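Local coordinates for protein nonribosomal peptide synthase (Streptomyces sp. MJ635-86F5, PDB 5JJP) that adenylates aliphatic beta-amino acids, presumably using ATP as other members of its ligase family do, at residues 84-89 with 110-115; 195-200 with 389-394; 230-235 with 330-335; 382-387 with 416-421. One frame throughout, in Å; residues are numbered along the deposited sequence.

Interaction 1 (84-89 with 110-115); sequences GDRVVL and PFIPTI
Strands 87-89 and 111-114 run parallel, with their axes 4.5 Å apart at closest approach and inclined by 24°, and four backbone hydrogen bonds join them. Residues 110-115 give the amides of Ile112 and Thr114 to the carbonyls of Val87 and Leu89, and take the amides of Val87 and Leu89 on the carbonyls of Pro110 and Ile112; the shortest is Thr114 N to Leu89 O at 2.8 Å. Val87, Leu89, Phe111 and Pro113 point to one face, where Leu89 and Phe111 also meet helix 95-107, the connecting helix of this beta-alpha-beta crossover. There Leu89 CD2 lies 4.2 Å from Phe111 CD1, approaching the ring obliquely. On the other face Val88 CG2 rests against Ile112 CG1 at 4.3 Å. Before the strands pair, the ring of Pro110 settles on the turn, its CD 3.3 Å from Asp85 O. Arg86 bends back at chi2 and chi3 (108° and -90°), so that NE and NH2 both grip Gly84 O side-on, in the guanidinium plane, at 3.0 and 2.9 Å respectively, while NH1 reaches Ala130 O. Along the way Arg86 CG crosses Pro110 CG obliquely at 4.0 Å. An alanine in place of Arg86 would probably loosen the turn at Gly84 and its tie to Ala130, and would remove part of the cover over Pro110. Regular peptide bonding thus fixes the strand register inside a largely apolar alpha-beta layer, whereas just before the strand NE, NH1 and NH2 of Arg86 each bond a backbone carbonyl.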
loop_
_atom_site.group_PDB
_atom_site.type_symbol
_atom_site.label_atom_id
_atom_site.label_comp_id
_atom_site.label_asym_id
_atom_site.label_seq_id
_atom_site.Cartn_x
_atom_site.Cartn_y
_atom_site.Cartn_z
ATOM N N GLY A 84 19.609 -0.776 -5.199
ATOM C CA GLY A 84 19.686 -0.954 -3.755
ATOM C C GLY A 84 19.734 0.316 -2.918
ATOM O O GLY A 84 19.343 0.336 -1.745
ATOM N N ASP A 85 20.267 1.379 -3.495
ATOM C CA ASP A 85 20.415 2.631 -2.744
ATOM C C ASP A 85 19.053 3.161 -2.405
ATOM O O ASP A 85 18.187 3.217 -3.269
ATOM C CB ASP A 85 21.213 3.674 -3.575
ATOM C CG ASP A 85 22.671 3.320 -3.716
ATOM O OD1 ASP A 85 23.126 2.404 -3.003
ATOM O OD2 ASP A 85 23.380 3.971 -4.516
ATOM N N ARG A 86 18.870 3.545 -1.148
ATOM C CA ARG A 86 17.588 4.109 -0.708
ATOM C C ARG A 86 17.400 5.552 -1.064
ATOM O O ARG A 86 18.349 6.328 -1.131
ATOM C CB ARG A 86 17.355 3.954 0.763
ATOM C CG ARG A 86 17.177 2.487 1.170
ATOM C CD ARG A 86 18.412 2.002 1.923
ATOM N NE ARG A 86 19.366 1.452 1.043
ATOM C CZ ARG A 86 20.686 1.439 1.212
ATOM N NH1 ARG A 86 21.305 2.002 2.258
ATOM N NH2 ARG A 86 21.389 0.824 0.281
ATOM N N VAL A 87 16.150 5.866 -1.341
ATOM C CA VAL A 87 15.700 7.199 -1.615
ATOM C C VAL A 87 14.549 7.521 -0.649
ATOM O O VAL A 87 13.613 6.755 -0.542
ATOM C CB VAL A 87 15.169 7.228 -3.038
ATOM C CG1 VAL A 87 14.519 8.586 -3.340
ATOM C CG2 VAL A 87 16.293 6.932 -3.991
ATOM N N VAL A 88 14.631 8.615 0.095
ATOM C CA VAL A 88 13.485 9.099 0.870
ATOM C C VAL A 88 12.654 9.914 -0.093
ATOM O O VAL A 88 13.147 10.885 -0.645
ATOM C CB VAL A 88 13.889 9.986 2.048
ATOM C CG1 VAL A 88 12.677 10.432 2.821
ATOM C CG2 VAL A 88 14.807 9.223 2.970
ATOM N N LEU A 89 11.413 9.508 -0.303
ATOM C CA LEU A 89 10.514 10.192 -1.203
ATOM C C LEU A 89 9.404 10.927 -0.382
ATOM O O LEU A 89 8.529 10.296 0.215
ATOM C CB LEU A 89 9.917 9.172 -2.161
ATOM C CG LEU A 89 8.955 9.641 -3.212
ATOM C CD1 LEU A 89 9.612 10.705 -4.060
ATOM C CD2 LEU A 89 8.511 8.498 -4.078
ATOM N N PRO A 110 15.026 1.392 -3.859
ATOM C CA PRO A 110 13.962 1.298 -2.915
ATOM C C PRO A 110 13.745 2.648 -2.228
ATOM O O PRO A 110 14.703 3.301 -1.783
ATOM C CB PRO A 110 14.475 0.266 -1.892
ATOM C CG PRO A 110 15.951 0.303 -2.006
ATOM C CD PRO A 110 16.185 0.559 -3.461
ATOM N N PHE A 111 12.488 3.039 -2.109
ATOM C CA PHE A 111 12.162 4.318 -1.490
ATOM C C PHE A 111 11.463 4.144 -0.152
ATOM O O PHE A 111 10.857 3.126 0.123
ATOM C CB PHE A 111 11.307 5.163 -2.448
ATOM C CG PHE A 111 9.973 4.581 -2.720
ATOM C CD1 PHE A 111 8.908 4.891 -1.936
ATOM C CD2 PHE A 111 9.790 3.707 -3.807
ATOM C CE1 PHE A 111 7.677 4.318 -2.200
ATOM C CE2 PHE A 111 8.575 3.125 -4.048
ATOM C CZ PHE A 111 7.518 3.441 -3.255
ATOM N N ILE A 112 11.555 5.177 0.646
ATOM C CA ILE A 112 10.893 5.276 1.930
ATOM C C ILE A 112 9.937 6.424 1.728
ATOM O O ILE A 112 10.404 7.549 1.593
ATOM C CB ILE A 112 11.786 5.773 3.087
ATOM C CG1 ILE A 112 13.195 5.192 3.100
ATOM C CG2 ILE A 112 11.125 5.579 4.417
ATOM C CD1 ILE A 112 13.287 3.730 3.036
ATOM N N PRO A 113 8.610 6.173 1.784
ATOM C CA PRO A 113 7.658 7.275 1.564
ATOM C C PRO A 113 7.419 8.086 2.811
ATOM O O PRO A 113 7.252 7.545 3.889
ATOM C CB PRO A 113 6.384 6.550 1.131
ATOM C CG PRO A 113 6.469 5.250 1.857
ATOM C CD PRO A 113 7.920 4.873 1.916
ATOM N N THR A 114 7.403 9.395 2.641
ATOM C CA THR A 114 7.325 10.321 3.760
ATOM C C THR A 114 6.400 11.470 3.348
ATOM O O THR A 114 6.193 11.702 2.150
ATOM C CB THR A 114 8.794 10.725 4.069
ATOM O OG1 THR A 114 9.347 9.829 5.056
ATOM C CG2 THR A 114 8.923 12.029 4.561
ATOM N N ILE A 115 5.862 12.199 4.302
ATOM C CA ILE A 115 5.180 13.452 3.984
ATOM C C ILE A 115 5.830 14.622 4.689
ATOM O O ILE A 115 6.590 14.414 5.655
ATOM C CB ILE A 115 3.698 13.387 4.309
ATOM C CG1 ILE A 115 3.480 12.918 5.757
ATOM C CG2 ILE A 115 3.018 12.421 3.340
ATOM C CD1 ILE A 115 2.042 13.132 6.251
#

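Interaction 2 (195-200 with 389-394); sequences KGVVMS and ALFSGY
Tyr394 gives up the most surface in this meeting of strand 196-200 with the short, weakly bonded edge strand 393-394. Its ring is held between two side chains: Phe391 CE2, from its own segment, lies 3.6 Å above the centre of one face, and the extended chain of Lys195 crosses the opposite face obliquely. Lys195 CD makes a CH-pi contact 3.9 Å from the ring centroid, and NZ continues over the same face as a cation-pi partner at 4.7 Å. The phenol oxygen leaves the contact to bond Glu333. Val198 comes next in buried area: its CB and CG2 lie against Gly393 O, Val198 N meets that oxygen at 3.1 Å, and Val198 O takes Ser392 N at 2.8 Å in a nearly straight bond (167° at the hydrogen), both donors lying close to the C=O axes. Phe391 is third. With CG in the crowded position between backbone N and carbonyl carbon (chi1 78°), its CB packs on Val197 CG1 at 3.6 Å. Farther along, a water joins Ser200 N, Leu390 O and Ser392 OG, and Ser200 OG caps the following helix at Ala203. Lys195 and Gly196 close the glycine-rich, P-loop-like A3 signature of adenylating enzymes, most of which (188-193) is not modelled. A cation-pi contact thus secures one end, and at the other a water bridges groups that the chains no longer join directly.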
loop_
_atom_site.group_PDB
_atom_site.type_symbol
_atom_site.label_atom_id
_atom_site.label_comp_id
_atom_site.label_asym_id
_atom_site.label_seq_id
_atom_site.Cartn_x
_atom_site.Cartn_y
_atom_site.Cartn_z
ATOM N N LYS A 195 11.280 -0.073 13.172
ATOM C CA LYS A 195 11.895 -1.085 12.303
ATOM C C LYS A 195 11.555 -0.855 10.828
ATOM O O LYS A 195 10.473 -0.382 10.479
ATOM C CB LYS A 195 11.412 -2.458 12.692
ATOM C CG LYS A 195 11.982 -2.971 13.982
ATOM C CD LYS A 195 11.560 -4.412 14.162
ATOM C CE LYS A 195 11.522 -4.841 15.624
ATOM N NZ LYS A 195 10.486 -5.907 15.778
ATOM N N GLY A 196 12.494 -1.190 9.960
ATOM C CA GLY A 196 12.370 -0.911 8.554
ATOM C C GLY A 196 11.900 -2.176 7.848
ATOM O O GLY A 196 12.677 -3.100 7.638
ATOM N N VAL A 197 10.640 -2.204 7.452
ATOM C CA VAL A 197 10.101 -3.329 6.729
ATOM C C VAL A 197 10.537 -3.247 5.265
ATOM O O VAL A 197 10.212 -2.286 4.576
ATOM C CB VAL A 197 8.563 -3.363 6.862
ATOM C CG1 VAL A 197 7.947 -4.420 5.934
ATOM C CG2 VAL A 197 8.200 -3.646 8.288
ATOM N N VAL A 198 11.227 -4.270 4.795
ATOM C CA VAL A 198 11.783 -4.272 3.468
ATOM C C VAL A 198 10.875 -5.136 2.598
ATOM O O VAL A 198 10.745 -6.319 2.841
ATOM C CB VAL A 198 13.213 -4.873 3.437
ATOM C CG1 VAL A 198 13.787 -4.881 2.036
ATOM C CG2 VAL A 198 14.135 -4.108 4.390
ATOM N N MET A 199 10.247 -4.526 1.580
ATOM C CA MET A 199 9.357 -5.294 0.681
ATOM C C MET A 199 9.974 -5.451 -0.700
ATOM O O MET A 199 10.320 -4.468 -1.323
ATOM C CB MET A 199 8.014 -4.590 0.555
ATOM C CG MET A 199 6.951 -5.429 -0.105
ATOM S SD MET A 199 6.536 -6.938 0.821
ATOM C CE MET A 199 5.759 -6.160 2.251
ATOM N N SER A 200 10.095 -6.675 -1.186
ATOM C CA SER A 200 10.609 -6.922 -2.527
ATOM C C SER A 200 9.526 -6.614 -3.594
ATOM O O SER A 200 8.338 -6.544 -3.299
ATOM C CB SER A 200 11.062 -8.389 -2.664
ATOM O OG SER A 200 9.966 -9.303 -2.792
ATOM N N ALA A 389 3.613 -12.895 -0.403
ATOM C CA ALA A 389 3.677 -11.450 -0.203
ATOM C C ALA A 389 4.460 -10.971 1.012
ATOM O O ALA A 389 4.499 -9.774 1.293
ATOM C CB ALA A 389 2.275 -10.908 -0.170
ATOM N N LEU A 390 5.177 -11.843 1.676
ATOM C CA LEU A 390 5.943 -11.438 2.845
ATOM C C LEU A 390 7.140 -10.556 2.531
ATOM O O LEU A 390 7.828 -10.715 1.501
ATOM C CB LEU A 390 6.415 -12.658 3.625
ATOM C CG LEU A 390 5.265 -13.523 4.182
ATOM C CD1 LEU A 390 5.761 -14.832 4.726
ATOM C CD2 LEU A 390 4.489 -12.780 5.250
ATOM N N PHE A 391 7.336 -9.590 3.450
ATOM C CA PHE A 391 8.540 -8.771 3.524
ATOM C C PHE A 391 9.795 -9.642 3.555
ATOM O O PHE A 391 9.707 -10.857 3.807
ATOM C CB PHE A 391 8.482 -7.810 4.715
ATOM C CG PHE A 391 8.778 -8.436 6.046
ATOM C CD1 PHE A 391 8.052 -9.543 6.512
ATOM C CD2 PHE A 391 9.783 -7.926 6.859
ATOM C CE1 PHE A 391 8.322 -10.102 7.771
ATOM C CE2 PHE A 391 10.050 -8.493 8.097
ATOM C CZ PHE A 391 9.345 -9.582 8.523
ATOM N N SER A 392 10.925 -9.067 3.168
ATOM C CA SER A 392 12.184 -9.820 3.092
ATOM C C SER A 392 12.937 -9.834 4.409
ATOM O O SER A 392 13.815 -10.664 4.600
ATOM C CB SER A 392 13.104 -9.223 2.037
ATOM O OG SER A 392 12.432 -9.287 0.787
ATOM N N GLY A 393 12.631 -8.858 5.267
ATOM C CA GLY A 393 13.253 -8.775 6.561
ATOM C C GLY A 393 13.149 -7.391 7.089
ATOM O O GLY A 393 12.661 -6.481 6.403
ATOM N N TYR A 394 13.650 -7.199 8.296
ATOM C CA TYR A 394 13.738 -5.878 8.875
ATOM C C TYR A 394 15.134 -5.332 8.601
ATOM O O TYR A 394 16.130 -6.035 8.771
ATOM C CB TYR A 394 13.518 -5.958 10.366
ATOM C CG TYR A 394 12.136 -6.398 10.768
ATOM C CD1 TYR A 394 11.031 -5.560 10.540
ATOM C CD2 TYR A 394 11.914 -7.630 11.394
ATOM C CE1 TYR A 394 9.749 -5.932 10.924
ATOM C CE2 TYR A 394 10.636 -8.026 11.752
ATOM C CZ TYR A 394 9.547 -7.176 11.500
ATOM O OH TYR A 394 8.252 -7.522 11.854
HETATM O O HOH W 1 9.656 -9.267 0.218
#

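Interaction 3 (230-235 with 330-335); sequences SFDFCL and GATESM
Asp232, Thr332 and Met335 carry nearly all of this small contact between the first turn of helix 232-243 and the loop 330-335. The closer packing is made by Met335. Its CG is anti to the backbone N (chi1 -174°) and the chain turns at chi3, bringing the terminal methyl CE to 3.4 Å from Asp232 OD1 and 3.5 Å from Asp232 O. The same methyl brushes Leu235 CG at 4.5 Å, and Tyr183 of strand 181-186 also lies against Asp232, Leu235 and Met335. The carboxylate of Asp232, its CG anti to the backbone N, points across to the loop and sets OD2 3.5 Å from Thr332 CA. Looser is the polar side, where the two segments share no direct hydrogen bond and a water intervenes. That water donates to Asp232 OD1 at a short 2.4 Å and to Thr332 O at 2.9 Å. The loop holds its own shape through a bond from Ser334 N to Ala331 O, and the contact lies close to the centre of the chain, yet most of its residues remain partly exposed. Both segments belong to signature motifs of adenylation domains: the A4 region with its Phe-Asp pair, and the A5 region around Gly-Ala-Thr-Glu. In amino-acid-activating relatives the A4 aspartate commonly meets the substrate amino group, so Asp232 probably lines the pocket here, although no ligand is present to confirm it. A carboxylate at a helix start, met by water and a methyl group, is likely to stay ionised, its charge eased by the helix end.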
loop_
_atom_site.group_PDB
_atom_site.type_symbol
_atom_site.label_atom_id
_atom_site.label_comp_id
_atom_site.label_asym_id
_atom_site.label_seq_id
_atom_site.Cartn_x
_atom_site.Cartn_y
_atom_site.Cartn_z
ATOM N N SER A 230 2.726 8.700 3.581
ATOM C CA SER A 230 3.622 8.043 4.523
ATOM C C SER A 230 3.031 6.720 4.989
ATOM O O SER A 230 3.679 5.996 5.739
ATOM C CB SER A 230 3.855 8.936 5.766
ATOM O OG SER A 230 2.618 9.371 6.320
ATOM N N PHE A 231 1.777 6.443 4.632
ATOM C CA PHE A 231 1.145 5.199 5.062
ATOM C C PHE A 231 1.210 4.156 3.984
ATOM O O PHE A 231 0.978 4.416 2.801
ATOM C CB PHE A 231 -0.319 5.389 5.499
ATOM C CG PHE A 231 -0.492 6.017 6.858
ATOM C CD1 PHE A 231 -0.271 7.375 7.046
ATOM C CD2 PHE A 231 -0.945 5.270 7.941
ATOM C CE1 PHE A 231 -0.470 7.962 8.291
ATOM C CE2 PHE A 231 -1.142 5.862 9.204
ATOM C CZ PHE A 231 -0.898 7.209 9.378
ATOM N N ASP A 232 1.608 2.975 4.425
ATOM C CA ASP A 232 1.580 1.745 3.625
ATOM C C ASP A 232 0.294 1.591 2.762
ATOM O O ASP A 232 0.327 1.196 1.605
ATOM C CB ASP A 232 1.628 0.612 4.660
ATOM C CG ASP A 232 1.864 -0.702 4.052
ATOM O OD1 ASP A 232 2.611 -0.752 3.058
ATOM O OD2 ASP A 232 1.301 -1.682 4.556
ATOM N N PHE A 233 -0.838 1.878 3.380
ATOM C CA PHE A 233 -2.147 1.728 2.746
ATOM C C PHE A 233 -2.359 2.684 1.558
ATOM O O PHE A 233 -3.123 2.376 0.657
ATOM C CB PHE A 233 -3.240 1.925 3.834
ATOM C CG PHE A 233 -4.632 1.495 3.425
ATOM C CD1 PHE A 233 -4.841 0.494 2.470
ATOM C CD2 PHE A 233 -5.764 2.088 4.054
ATOM C CE1 PHE A 233 -6.125 0.128 2.114
ATOM C CE2 PHE A 233 -7.053 1.707 3.715
ATOM C CZ PHE A 233 -7.230 0.726 2.743
ATOM N N CYS A 234 -1.668 3.826 1.546
ATOM C CA CYS A 234 -1.770 4.753 0.460
ATOM C C CYS A 234 -1.150 4.176 -0.793
ATOM O O CYS A 234 -1.809 4.079 -1.830
ATOM C CB CYS A 234 -1.106 6.085 0.792
ATOM S SG CYS A 234 -1.041 7.259 -0.574
ATOM N N LEU A 235 0.121 3.847 -0.714
ATOM C CA LEU A 235 0.819 3.211 -1.792
ATOM C C LEU A 235 0.100 1.923 -2.277
ATOM O O LEU A 235 -0.082 1.714 -3.479
ATOM C CB LEU A 235 2.263 2.905 -1.353
ATOM C CG LEU A 235 2.983 1.769 -2.055
ATOM C CD1 LEU A 235 3.272 2.154 -3.499
ATOM C CD2 LEU A 235 4.272 1.434 -1.304
ATOM N N GLY A 330 -4.538 -7.126 8.104
ATOM C CA GLY A 330 -3.112 -7.468 7.927
ATOM C C GLY A 330 -2.180 -6.382 8.387
ATOM O O GLY A 330 -2.608 -5.421 8.999
ATOM N N ALA A 331 -0.918 -6.527 8.035
ATOM C CA ALA A 331 0.098 -5.604 8.441
ATOM C C ALA A 331 1.055 -5.223 7.324
ATOM O O ALA A 331 1.093 -5.820 6.237
ATOM C CB ALA A 331 0.884 -6.202 9.598
ATOM N N THR A 332 1.871 -4.229 7.628
ATOM C CA THR A 332 2.921 -3.822 6.724
ATOM C C THR A 332 3.791 -4.955 6.209
ATOM O O THR A 332 4.262 -4.918 5.069
ATOM C CB THR A 332 3.816 -2.819 7.416
ATOM O OG1 THR A 332 2.987 -1.781 7.940
ATOM C CG2 THR A 332 4.829 -2.226 6.421
ATOM N N GLU A 333 4.042 -5.940 7.070
ATOM C CA GLU A 333 4.917 -7.021 6.696
ATOM C C GLU A 333 4.424 -7.805 5.522
ATOM O O GLU A 333 5.235 -8.526 4.922
ATOM C CB GLU A 333 5.196 -7.947 7.876
ATOM C CG GLU A 333 6.246 -7.390 8.863
ATOM C CD GLU A 333 5.645 -6.451 9.927
ATOM O OE1 GLU A 333 4.480 -6.005 9.768
ATOM O OE2 GLU A 333 6.332 -6.214 10.953
ATOM N N SER A 334 3.137 -7.745 5.209
ATOM C CA SER A 334 2.623 -8.409 3.985
ATOM C C SER A 334 1.751 -7.494 3.116
ATOM O O SER A 334 1.165 -7.935 2.115
ATOM C CB SER A 334 1.807 -9.654 4.307
ATOM O OG SER A 334 0.706 -9.312 5.122
ATOM N N MET A 335 1.744 -6.217 3.483
ATOM C CA MET A 335 0.745 -5.226 3.054
ATOM C C MET A 335 -0.628 -5.521 3.579
ATOM O O MET A 335 -1.201 -4.684 4.246
ATOM C CB MET A 335 0.733 -5.014 1.540
ATOM C CG MET A 335 -0.212 -3.884 1.152
ATOM S SD MET A 335 0.204 -3.101 -0.424
ATOM C CE MET A 335 1.318 -1.772 0.082
HETATM O O HOH W 2 3.881 -2.792 3.150
#

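Interaction 4 (382-387 with 416-421); sequences EIYLRS and QVVFRT
Backbone hydrogen bonds pair strands 382-386 and 417-421 in antiparallel fashion, their directions 147° apart. Leu385 and Phe419 form a hydrogen-bonded pair: Leu385 N reaches Phe419 O at 2.8 Å, and Phe419 N returns to Leu385 O. At the next step Ile383 O takes two donors from Thr421. The amide comes nearly along the C=O axis, while OG1, in the crowded position between backbone N and carbonyl carbon (chi1 59°), donates from above the carbonyl plane, 2.6 Å from Ile383 O. These strands belong to the antiparallel sheet spanning 363-438, which probably corresponds to the distorted beta-barrel subdomain that accompanies the two alpha-beta sheets in enzymes of the ANL superfamily. The ionic contact is the salt bridge of Glu382 with Arg420. Both NH2 and NE converge side-on upon the single oxygen OE1, NH2 at 2.7 Å on the syn lone pair and NE at 3.1 Å from above the carboxylate plane, with the two flat groups turned 68° apart. The other oxygen, OE2, accepts from Gly422 N. An alanine at Glu382 would take away both acceptors and would probably leave Arg420 less firmly placed along Tyr384. Aromatic and apolar contacts complete the pairing. Arg420 CG lies over one face of the Tyr384 ring, 3.8 Å from its centroid, and Tyr367 stacks with the same ring. Val418 straddles two neighbours, CG1 touching Tyr384 CD2 at 3.6 Å and CG2 touching Arg386 CB at 3.7 Å beneath a guanidinium that is salt-bridged to Asp408.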
loop_
_atom_site.group_PDB
_atom_site.type_symbol
_atom_site.label_atom_id
_atom_site.label_comp_id
_atom_site.label_asym_id
_atom_site.label_seq_id
_atom_site.Cartn_x
_atom_site.Cartn_y
_atom_site.Cartn_z
ATOM N N GLU A 382 -1.533 -17.762 18.138
ATOM C CA GLU A 382 -0.906 -16.710 17.335
ATOM C C GLU A 382 -1.050 -17.009 15.849
ATOM O O GLU A 382 -0.861 -18.161 15.429
ATOM C CB GLU A 382 0.577 -16.610 17.636
ATOM C CG GLU A 382 1.249 -15.502 16.854
ATOM C CD GLU A 382 2.716 -15.323 17.212
ATOM O OE1 GLU A 382 3.280 -16.230 17.867
ATOM O OE2 GLU A 382 3.296 -14.314 16.761
ATOM N N ILE A 383 -1.423 -15.990 15.066
ATOM C CA ILE A 383 -1.561 -16.186 13.594
ATOM C C ILE A 383 -0.179 -16.246 12.967
ATOM O O ILE A 383 0.618 -15.362 13.203
ATOM C CB ILE A 383 -2.358 -15.072 12.879
ATOM C CG1 ILE A 383 -3.777 -14.978 13.420
ATOM C CG2 ILE A 383 -2.430 -15.336 11.384
ATOM C CD1 ILE A 383 -4.468 -13.666 13.060
ATOM N N TYR A 384 0.092 -17.353 12.265
ATOM C CA TYR A 384 1.234 -17.514 11.357
ATOM C C TYR A 384 0.727 -17.404 9.907
ATOM O O TYR A 384 -0.208 -18.087 9.520
ATOM C CB TYR A 384 1.907 -18.865 11.500
ATOM C CG TYR A 384 2.729 -19.076 12.766
ATOM C CD1 TYR A 384 2.356 -18.505 13.993
ATOM C CD2 TYR A 384 3.824 -19.929 12.754
ATOM C CE1 TYR A 384 3.091 -18.754 15.157
ATOM C CE2 TYR A 384 4.574 -20.183 13.897
ATOM C CZ TYR A 384 4.197 -19.613 15.098
ATOM O OH TYR A 384 4.930 -19.842 16.224
ATOM N N LEU A 385 1.366 -16.504 9.122
ATOM C CA LEU A 385 0.969 -16.242 7.729
ATOM C C LEU A 385 1.968 -16.867 6.749
ATOM O O LEU A 385 3.158 -16.599 6.781
ATOM C CB LEU A 385 0.840 -14.761 7.514
ATOM C CG LEU A 385 0.512 -14.262 6.121
ATOM C CD1 LEU A 385 -0.894 -14.584 5.649
ATOM C CD2 LEU A 385 0.701 -12.763 6.151
ATOM N N ARG A 386 1.443 -17.741 5.903
ATOM C CA ARG A 386 2.162 -18.365 4.850
ATOM C C ARG A 386 1.733 -17.621 3.568
ATOM O O ARG A 386 0.580 -17.681 3.169
ATOM C CB ARG A 386 1.759 -19.836 4.780
ATOM C CG ARG A 386 2.461 -20.650 3.721
ATOM C CD ARG A 386 1.883 -22.045 3.632
ATOM N NE ARG A 386 1.872 -22.719 4.938
ATOM C CZ ARG A 386 2.896 -23.442 5.404
ATOM N NH1 ARG A 386 4.017 -23.591 4.709
ATOM N NH2 ARG A 386 2.782 -24.026 6.564
ATOM N N SER A 387 2.668 -16.955 2.901
ATOM C CA SER A 387 2.318 -16.152 1.760
ATOM C C SER A 387 3.516 -15.740 0.921
ATOM O O SER A 387 4.540 -15.329 1.472
ATOM C CB SER A 387 1.634 -14.872 2.274
ATOM O OG SER A 387 1.451 -13.905 1.236
ATOM N N GLN A 416 11.033 -23.466 3.381
ATOM C CA GLN A 416 9.981 -22.453 3.324
ATOM C C GLN A 416 9.921 -21.756 4.663
ATOM O O GLN A 416 10.051 -22.413 5.703
ATOM C CB GLN A 416 8.624 -23.078 3.005
ATOM C CG GLN A 416 7.527 -22.029 2.881
ATOM C CD GLN A 416 6.187 -22.564 2.358
ATOM O OE1 GLN A 416 5.259 -21.773 2.149
ATOM N NE2 GLN A 416 6.051 -23.900 2.182
ATOM N N VAL A 417 9.674 -20.436 4.634
ATOM C CA VAL A 417 9.437 -19.665 5.853
ATOM C C VAL A 417 8.018 -19.128 5.937
ATOM O O VAL A 417 7.305 -19.021 4.950
ATOM C CB VAL A 417 10.395 -18.466 6.020
ATOM C CG1 VAL A 417 11.841 -18.939 6.246
ATOM C CG2 VAL A 417 10.282 -17.508 4.847
ATOM N N VAL A 418 7.640 -18.783 7.151
ATOM C CA VAL A 418 6.316 -18.335 7.462
ATOM C C VAL A 418 6.475 -17.132 8.425
ATOM O O VAL A 418 7.534 -16.987 9.025
ATOM C CB VAL A 418 5.597 -19.580 8.045
ATOM C CG1 VAL A 418 5.009 -19.348 9.415
ATOM C CG2 VAL A 418 4.607 -20.160 7.047
ATOM N N PHE A 419 5.450 -16.293 8.562
ATOM C CA PHE A 419 5.533 -15.041 9.336
ATOM C C PHE A 419 4.717 -15.126 10.624
ATOM O O PHE A 419 3.494 -15.320 10.584
ATOM C CB PHE A 419 4.999 -13.870 8.467
ATOM C CG PHE A 419 4.857 -12.547 9.196
ATOM C CD1 PHE A 419 5.898 -12.053 9.968
ATOM C CD2 PHE A 419 3.695 -11.815 9.092
ATOM C CE1 PHE A 419 5.769 -10.840 10.619
ATOM C CE2 PHE A 419 3.542 -10.617 9.737
ATOM C CZ PHE A 419 4.588 -10.115 10.501
ATOM N N ARG A 420 5.398 -15.021 11.761
ATOM C CA ARG A 420 4.708 -14.918 13.032
ATOM C C ARG A 420 4.238 -13.493 13.159
ATOM O O ARG A 420 5.061 -12.612 13.360
ATOM C CB ARG A 420 5.616 -15.228 14.210
ATOM C CG ARG A 420 6.134 -16.666 14.263
ATOM C CD ARG A 420 6.955 -16.862 15.518
ATOM N NE ARG A 420 6.145 -16.638 16.723
ATOM C CZ ARG A 420 6.601 -16.702 17.981
ATOM N NH1 ARG A 420 7.873 -17.000 18.220
ATOM N NH2 ARG A 420 5.772 -16.436 18.995
ATOM N N THR A 421 2.918 -13.305 13.096
ATOM C CA THR A 421 2.305 -11.985 13.010
ATOM C C THR A 421 2.318 -11.186 14.258
ATOM O O THR A 421 2.110 -10.014 14.207
ATOM C CB THR A 421 0.798 -12.073 12.641
ATOM O OG1 THR A 421 0.092 -12.838 13.623
ATOM C CG2 THR A 421 0.615 -12.743 11.291
HETATM O O HOH W 3 5.423 -18.310 3.093
#

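In the fold
Interactions 2 and 3 lie closest, their centres 11 Å apart, and are joined through Glu333, whose OE2 receives a probable hydrogen bond from Tyr394 OH (2.5 Å) and whose carbonyl O receives one from Phe391 N (2.8 Å). Phe391 and Leu390 then lead to interaction 4, where Leu390 CD2 is 3.4 Å from Phe419 CB. Interaction 1 abuts interaction 3, with Ile115 CG1 3.7 Å from Ser230 OG, yet stands about 27 Å from interaction 4 between centres. Interaction 3, on the presumed substrate pocket, is thus touched by all three others, so that alpha-beta sheet, the strand 196-200 that follows the glycine-rich loop and barrel-like sheet converge near the probable active site.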